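Local coordinates for Alpha/beta hydrolase fold protein (Sphaerobacter thermophilus, PDB 3R0V), which probably acts as a hydrolase of the alpha/beta hydrolase fold, its natural substrate not established, and holds d-malate in its pocket in the crystal, at residues 173-176 / 177-180; 165-168 / 169-172; 132-135 / 136-140. One frame throughout, in Å; residues are numbered along the deposited sequence.

Contact 1: residues 173-176 / 177-180; sequences PMWP and GMEA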
loop_
_atom_site.group_PDB
_atom_site.type_symbol
_atom_site.label_atom_id
_atom_site.label_comp_id
_atom_site.label_asym_id
_atom_site.label_seq_id
_atom_site.Cartn_x
_atom_site.Cartn_y
_atom_site.Cartn_z
ATOM N N PRO A 173 -17.098 10.249 -4.822
ATOM C CA PRO A 173 -16.395 11.361 -4.175
ATOM C C PRO A 173 -14.881 11.155 -4.075
ATOM O O PRO A 173 -14.163 12.142 -3.950
ATOM C CB PRO A 173 -17.020 11.396 -2.775
ATOM C CG PRO A 173 -18.393 10.826 -2.967
ATOM C CD PRO A 173 -18.216 9.746 -4.000
HETATM N N MSE A 174 -14.411 9.911 -4.140
HETATM C CA MSE A 174 -12.978 9.599 -4.069
HETATM C C MSE A 174 -12.161 10.129 -5.253
HETATM O O MSE A 174 -10.944 10.331 -5.146
HETATM C CB MSE A 174 -12.788 8.078 -4.008
HETATM C CG MSE A 174 -13.508 7.327 -5.147
HETATM SE SE MSE A 174 -12.953 5.468 -5.409
HETATM C CE MSE A 174 -12.047 5.202 -3.711
ATOM N N TRP A 175 -12.821 10.333 -6.389
ATOM C CA TRP A 175 -12.092 10.532 -7.637
ATOM C C TRP A 175 -11.223 11.797 -7.680
ATOM O O TRP A 175 -10.061 11.717 -8.068
ATOM C CB TRP A 175 -13.033 10.447 -8.840
ATOM C CG TRP A 175 -12.318 10.340 -10.160
ATOM C CD1 TRP A 175 -12.054 11.353 -11.032
ATOM C CD2 TRP A 175 -11.792 9.147 -10.755
ATOM N NE1 TRP A 175 -11.407 10.866 -12.141
ATOM C CE2 TRP A 175 -11.229 9.515 -11.996
ATOM C CE3 TRP A 175 -11.756 7.802 -10.370
ATOM C CZ2 TRP A 175 -10.625 8.590 -12.851
ATOM C CZ3 TRP A 175 -11.150 6.876 -11.228
ATOM C CH2 TRP A 175 -10.607 7.283 -12.463
ATOM N N PRO A 176 -11.764 12.968 -7.285
ATOM C CA PRO A 176 -10.894 14.153 -7.328
ATOM C C PRO A 176 -9.620 14.010 -6.481
ATOM O O PRO A 176 -8.561 14.482 -6.911
ATOM C CB PRO A 176 -11.788 15.268 -6.775
ATOM C CG PRO A 176 -13.182 14.810 -7.061
ATOM C CD PRO A 176 -13.153 13.309 -6.920
ATOM N N GLY A 177 -9.714 13.353 -5.327
ATOM C CA GLY A 177 -8.546 13.131 -4.491
ATOM C C GLY A 177 -7.503 12.279 -5.192
ATOM O O GLY A 177 -6.303 12.496 -5.042
HETATM N N MSE A 178 -7.962 11.300 -5.965
HETATM C CA MSE A 178 -7.055 10.446 -6.712
HETATM C C MSE A 178 -6.384 11.227 -7.833
HETATM O O MSE A 178 -5.166 11.132 -8.039
HETATM C CB MSE A 178 -7.811 9.249 -7.286
HETATM C CG MSE A 178 -8.310 8.286 -6.236
HETATM SE SE MSE A 178 -9.350 6.847 -7.062
HETATM C CE MSE A 178 -9.109 5.516 -5.670
ATOM N N GLU A 179 -7.171 12.011 -8.558
ATOM C CA GLU A 179 -6.596 12.855 -9.596
ATOM C C GLU A 179 -5.526 13.775 -9.020
ATOM O O GLU A 179 -4.477 13.985 -9.640
ATOM C CB GLU A 179 -7.677 13.699 -10.278
ATOM C CG GLU A 179 -8.617 12.914 -11.165
ATOM C CD GLU A 179 -9.740 13.769 -11.733
ATOM O OE1 GLU A 179 -10.251 14.645 -11.005
ATOM O OE2 GLU A 179 -10.122 13.555 -12.900
ATOM N N ALA A 180 -5.790 14.325 -7.839
ATOM C CA ALA A 180 -4.849 15.263 -7.230
ATOM C C ALA A 180 -3.466 14.659 -6.997
ATOM O O ALA A 180 -2.456 15.368 -7.037
ATOM C CB ALA A 180 -5.415 15.823 -5.926
HETATM O O HOH W 1 -11.814 13.063 -3.302
#

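Contact 2: residues 165-168 / 169-172; sequences LVAQ and MQQA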
loop_
_atom_site.group_PDB
_atom_site.type_symbol
_atom_site.label_atom_id
_atom_site.label_comp_id
_atom_site.label_asym_id
_atom_site.label_seq_id
_atom_site.Cartn_x
_atom_site.Cartn_y
_atom_site.Cartn_z
ATOM N N LEU A 165 -16.258 -0.981 -13.465
ATOM C CA LEU A 165 -15.953 -0.582 -12.092
ATOM C C LEU A 165 -15.179 0.726 -12.073
ATOM O O LEU A 165 -15.400 1.564 -11.203
ATOM C CB LEU A 165 -15.193 -1.676 -11.348
ATOM C CG LEU A 165 -15.951 -2.994 -11.164
ATOM C CD1 LEU A 165 -15.075 -3.979 -10.397
ATOM C CD2 LEU A 165 -17.291 -2.781 -10.455
ATOM N N VAL A 166 -14.295 0.916 -13.053
ATOM C CA VAL A 166 -13.501 2.134 -13.085
ATOM C C VAL A 166 -14.389 3.334 -13.394
ATOM O O VAL A 166 -14.254 4.396 -12.789
ATOM C CB VAL A 166 -12.332 2.035 -14.077
ATOM C CG1 VAL A 166 -11.478 3.298 -14.022
ATOM C CG2 VAL A 166 -11.476 0.823 -13.753
ATOM N N ALA A 167 -15.325 3.155 -14.320
ATOM C CA ALA A 167 -16.241 4.235 -14.646
ATOM C C ALA A 167 -17.074 4.617 -13.424
ATOM O O ALA A 167 -17.366 5.789 -13.209
ATOM C CB ALA A 167 -17.127 3.847 -15.831
ATOM N N GLN A 168 -17.456 3.628 -12.625
ATOM C CA GLN A 168 -18.194 3.889 -11.393
ATOM C C GLN A 168 -17.351 4.682 -10.390
ATOM O O GLN A 168 -17.849 5.610 -9.752
ATOM C CB GLN A 168 -18.671 2.579 -10.765
ATOM C CG GLN A 168 -19.556 2.778 -9.553
ATOM C CD GLN A 168 -20.781 3.605 -9.867
ATOM O OE1 GLN A 168 -21.388 3.459 -10.928
ATOM N NE2 GLN A 168 -21.151 4.488 -8.944
HETATM N N MSE A 169 -16.074 4.324 -10.256
HETATM C CA MSE A 169 -15.170 5.085 -9.378
HETATM C C MSE A 169 -15.118 6.562 -9.766
HETATM O O MSE A 169 -15.011 7.440 -8.907
HETATM C CB MSE A 169 -13.749 4.529 -9.423
HETATM C CG MSE A 169 -13.607 3.049 -9.181
HETATM SE SE MSE A 169 -11.719 2.580 -9.203
HETATM C CE MSE A 169 -11.264 3.392 -7.494
ATOM N N GLN A 170 -15.168 6.835 -11.063
ATOM C CA GLN A 170 -15.097 8.199 -11.572
ATOM C C GLN A 170 -16.284 9.036 -11.107
ATOM O O GLN A 170 -16.226 10.266 -11.096
ATOM C CB GLN A 170 -15.035 8.182 -13.099
ATOM C CG GLN A 170 -13.749 7.593 -13.630
ATOM C CD GLN A 170 -13.861 7.083 -15.052
ATOM O OE1 GLN A 170 -14.907 7.209 -15.696
ATOM N NE2 GLN A 170 -12.785 6.479 -15.542
ATOM N N GLN A 171 -17.363 8.358 -10.734
ATOM C CA GLN A 171 -18.571 9.029 -10.274
ATOM C C GLN A 171 -18.557 9.237 -8.761
ATOM O O GLN A 171 -19.412 9.933 -8.220
ATOM C CB GLN A 171 -19.813 8.224 -10.675
ATOM C CG GLN A 171 -19.991 8.052 -12.175
ATOM C CD GLN A 171 -20.314 9.355 -12.872
ATOM O OE1 GLN A 171 -20.601 10.362 -12.226
ATOM N NE2 GLN A 171 -20.273 9.343 -14.200
ATOM N N ALA A 172 -17.588 8.631 -8.082
ATOM C CA ALA A 172 -17.547 8.661 -6.622
ATOM C C ALA A 172 -16.809 9.882 -6.078
ATOM O O ALA A 172 -15.992 10.485 -6.776
ATOM C CB ALA A 172 -16.919 7.396 -6.082
#

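Contact 3: residues 132-135 / 136-140; sequences PDYQ and TRLDA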
loop_
_atom_site.group_PDB
_atom_site.type_symbol
_atom_site.label_atom_id
_atom_site.label_comp_id
_atom_site.label_asym_id
_atom_site.label_seq_id
_atom_site.Cartn_x
_atom_site.Cartn_y
_atom_site.Cartn_z
ATOM N N PRO A 132 3.370 -3.263 -22.565
ATOM C CA PRO A 132 4.809 -2.980 -22.519
ATOM C C PRO A 132 5.127 -1.481 -22.507
ATOM O O PRO A 132 6.201 -1.100 -22.050
ATOM C CB PRO A 132 5.327 -3.628 -23.805
ATOM C CG PRO A 132 4.373 -4.746 -24.049
ATOM C CD PRO A 132 3.027 -4.195 -23.651
ATOM N N ASP A 133 4.205 -0.656 -22.989
ATOM C CA ASP A 133 4.418 0.793 -23.011
ATOM C C ASP A 133 3.781 1.508 -21.815
ATOM O O ASP A 133 3.605 2.727 -21.830
ATOM C CB ASP A 133 3.923 1.401 -24.335
ATOM C CG ASP A 133 2.408 1.331 -24.493
ATOM O OD1 ASP A 133 1.774 0.416 -23.933
ATOM O OD2 ASP A 133 1.842 2.196 -25.193
ATOM N N TYR A 134 3.458 0.750 -20.773
ATOM C CA TYR A 134 2.763 1.319 -19.621
ATOM C C TYR A 134 3.434 2.578 -19.062
ATOM O O TYR A 134 2.789 3.610 -18.899
ATOM C CB TYR A 134 2.617 0.275 -18.507
ATOM C CG TYR A 134 1.922 0.824 -17.285
ATOM C CD1 TYR A 134 0.532 0.843 -17.211
ATOM C CD2 TYR A 134 2.648 1.361 -16.219
ATOM C CE1 TYR A 134 -0.119 1.367 -16.104
ATOM C CE2 TYR A 134 1.998 1.883 -15.097
ATOM C CZ TYR A 134 0.619 1.890 -15.056
ATOM O OH TYR A 134 -0.030 2.408 -13.960
ATOM N N GLN A 135 4.727 2.513 -18.781
ATOM C CA GLN A 135 5.419 3.653 -18.184
ATOM C C GLN A 135 5.378 4.873 -19.107
ATOM O O GLN A 135 5.102 5.984 -18.671
ATOM C CB GLN A 135 6.869 3.277 -17.854
ATOM C CG GLN A 135 7.732 4.412 -17.313
ATOM C CD GLN A 135 9.143 3.951 -16.986
ATOM O OE1 GLN A 135 9.451 2.762 -17.054
ATOM N NE2 GLN A 135 10.006 4.892 -16.626
ATOM N N THR A 136 5.645 4.644 -20.385
ATOM C CA THR A 136 5.653 5.709 -21.373
ATOM C C THR A 136 4.272 6.357 -21.493
ATOM O O THR A 136 4.152 7.584 -21.544
ATOM C CB THR A 136 6.110 5.175 -22.747
ATOM O OG1 THR A 136 7.418 4.604 -22.614
ATOM C CG2 THR A 136 6.144 6.290 -23.788
ATOM N N ARG A 137 3.228 5.537 -21.540
ATOM C CA ARG A 137 1.880 6.070 -21.712
ATOM C C ARG A 137 1.423 6.842 -20.475
ATOM O O ARG A 137 0.838 7.920 -20.587
ATOM C CB ARG A 137 0.905 4.938 -22.058
ATOM C CG ARG A 137 -0.552 5.343 -22.107
ATOM C CD ARG A 137 -0.822 6.421 -23.153
ATOM N NE ARG A 137 -2.256 6.665 -23.249
ATOM C CZ ARG A 137 -2.805 7.555 -24.067
ATOM N NH1 ARG A 137 -2.034 8.294 -24.853
ATOM N NH2 ARG A 137 -4.121 7.711 -24.092
ATOM N N LEU A 138 1.682 6.286 -19.294
ATOM C CA LEU A 138 1.332 6.951 -18.056
ATOM C C LEU A 138 2.007 8.322 -17.978
ATOM O O LEU A 138 1.373 9.322 -17.641
ATOM C CB LEU A 138 1.736 6.077 -16.873
ATOM C CG LEU A 138 1.557 6.687 -15.482
ATOM C CD1 LEU A 138 0.108 7.060 -15.229
ATOM C CD2 LEU A 138 2.090 5.714 -14.413
ATOM N N ASP A 139 3.299 8.366 -18.298
ATOM C CA ASP A 139 4.023 9.629 -18.293
ATOM C C ASP A 139 3.417 10.619 -19.278
ATOM O O ASP A 139 3.302 11.806 -18.986
ATOM C CB ASP A 139 5.500 9.417 -18.634
ATOM C CG ASP A 139 6.311 8.908 -17.451
ATOM O OD1 ASP A 139 5.832 9.001 -16.295
ATOM O OD2 ASP A 139 7.442 8.425 -17.684
ATOM N N ALA A 140 3.022 10.124 -20.447
ATOM C CA ALA A 140 2.460 10.995 -21.483
ATOM C C ALA A 140 1.134 11.613 -21.039
ATOM O O ALA A 140 0.878 12.803 -21.253
ATOM C CB ALA A 140 2.294 10.227 -22.777
HETATM O O HOH W 2 7.178 1.982 -21.348
HETATM O O HOH W 3 5.210 6.496 -15.885
HETATM O O HOH W 4 9.661 7.495 -16.543
#

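Contact 1: residues 173-176 / 177-180
Trp175 sets its CG anti to the backbone N (chi1 -167°), while Glu179 holds its own anti to the carbonyl carbon and runs on extended, which carries the carboxylate back to the indole one turn earlier. Glu179 OE2 comes to the edge of the indole, near its plane, and takes a weak hydrogen bond from Trp175 NE1 at 3.1 Å, bent to 127° at the hydrogen; the two planes stand 57° apart. With an alanine here, the indole N-H would probably lose this acceptor and the ring edge its cover. One turn apart, the selenomethionines Met174 and Met178 bring their methyl ends together, CE to CE at 3.5 Å. Met178 SE also lies oblique to the indole, 5.1 Å from the centroid of the Trp175 six-membered ring, a Met-aromatic contact. Beneath the side chains, Glu179 N bonds to Trp175 O at 2.9 Å, and a water joins Pro173 O to Gly177 N, donating to the first and accepting from the second. Both Trp175 and Met178 reach neighbouring helices: the indole packs on Met169 and Gln170 of helix 163-170 and on Val151 and Thr152 of helix 147-158, and Met178 on Met169 and Met155.

Contact 2: residues 165-168 / 169-172
Met169 lays its CG against the carbonyl oxygen of Leu165, 3.1 Å from CG to O, one turn back along the helix, and its backbone N bonds to the same Leu165 O at 3.0 Å. The selenomethionine chain then bends at chi3 (72°), which turns its methyl end away from 165-168; the side chain as a whole also packs on Met155 of helix 147-158. Gln170 follows with its CG beside the backbone N (chi1 -67°) and its chain extended back along the preceding turn. In the conformer described, one of two, the amide crosses obliquely past Val166, NE2 standing 3.8 Å from Val166 CG1, while OE1 lies 3.4 Å from Ala167 CA. That NE2 also has a weak hydrogen bond to Thr152 OG1 on helix 147-158. Helix 163-170 belongs to the run of helices between the strands 111-117 and 209-213, where alpha/beta hydrolases commonly carry their cap. Gln170 N bonds to Val166 O at 3.1 Å, with a weaker, more bent link to Ala167 O. Gln171 N reaches Gln168 O, three residues back, at 3.0 Å, while Gln171 CB rests 3.4 Å from the same oxygen. Ala172 N likewise turns back three residues, bonding to Met169 O.

Contact 3: residues 132-135 / 136-140
Tyr134 lies alongside Leu138, the two side chains pointing the same way, and its ring meets the leucine through one branch: Leu138 CD2 stands 3.9 Å from Tyr134 CE2, oblique to the ring, and nearly as close to the hydroxyl. This is an i to i+4 pairing in the first turn of helix 134-143, one of the helices between strands 111-117 and 209-213, the usual place of the cap in the alpha/beta hydrolase fold. Tyr134 takes chi1 179°, CG opposite the backbone N, which sends the ring along the helix flank shared with Leu138. That flank is buried. The tyrosine ring meets Tyr153 of helix 147-158 with the planes only about 15° apart and His189 of helix 185-192 edge-to-face, while Leu138 packs on Ala150, Leu185 and Pro186. Asp133 occupies the N-cap position, yet its side chain makes no capping bond; the backbone oxygen Asp133 O accepts Arg137 N at 2.8 Å. The next turn bond, Leu138 N to Tyr134 O, is 2.9 Å long. On the exposed flank, Gln135 and Asp139 run side by side, amide and carboxylate planes 83° apart, and are joined by two waters. One water gives hydrogen bonds to Gln135 O and, weakly, to Asp139 OD1. A second accepts from Gln135 NE2 at 2.6 Å and donates to Asp139 OD2 at 2.7 Å.

Overall arrangement
Contact 1 follows directly on contact 2 in the chain, helix 175-180 coming after helix 163-170, with centres 11 Å apart, and the two touch: Met169 CE lies 3.4 Å from Met174 SE and 3.5 Å from Met178 CE, while Gln170 CG comes within 3.4 Å of Trp175 CH2. The selenomethionines therefore form a shared apolar patch, and the side chains of Met169 and Met178 each stand about 6 Å from the bound d-malate. Contact 3, earlier in the chain, touches neither; it is about 10 Å from contact 1 and about 11 Å from contact 2, between nearest atoms. Helix 147-158 links all three, receiving side chains from each. The side chain of Tyr134 is about 9 Å from the malate.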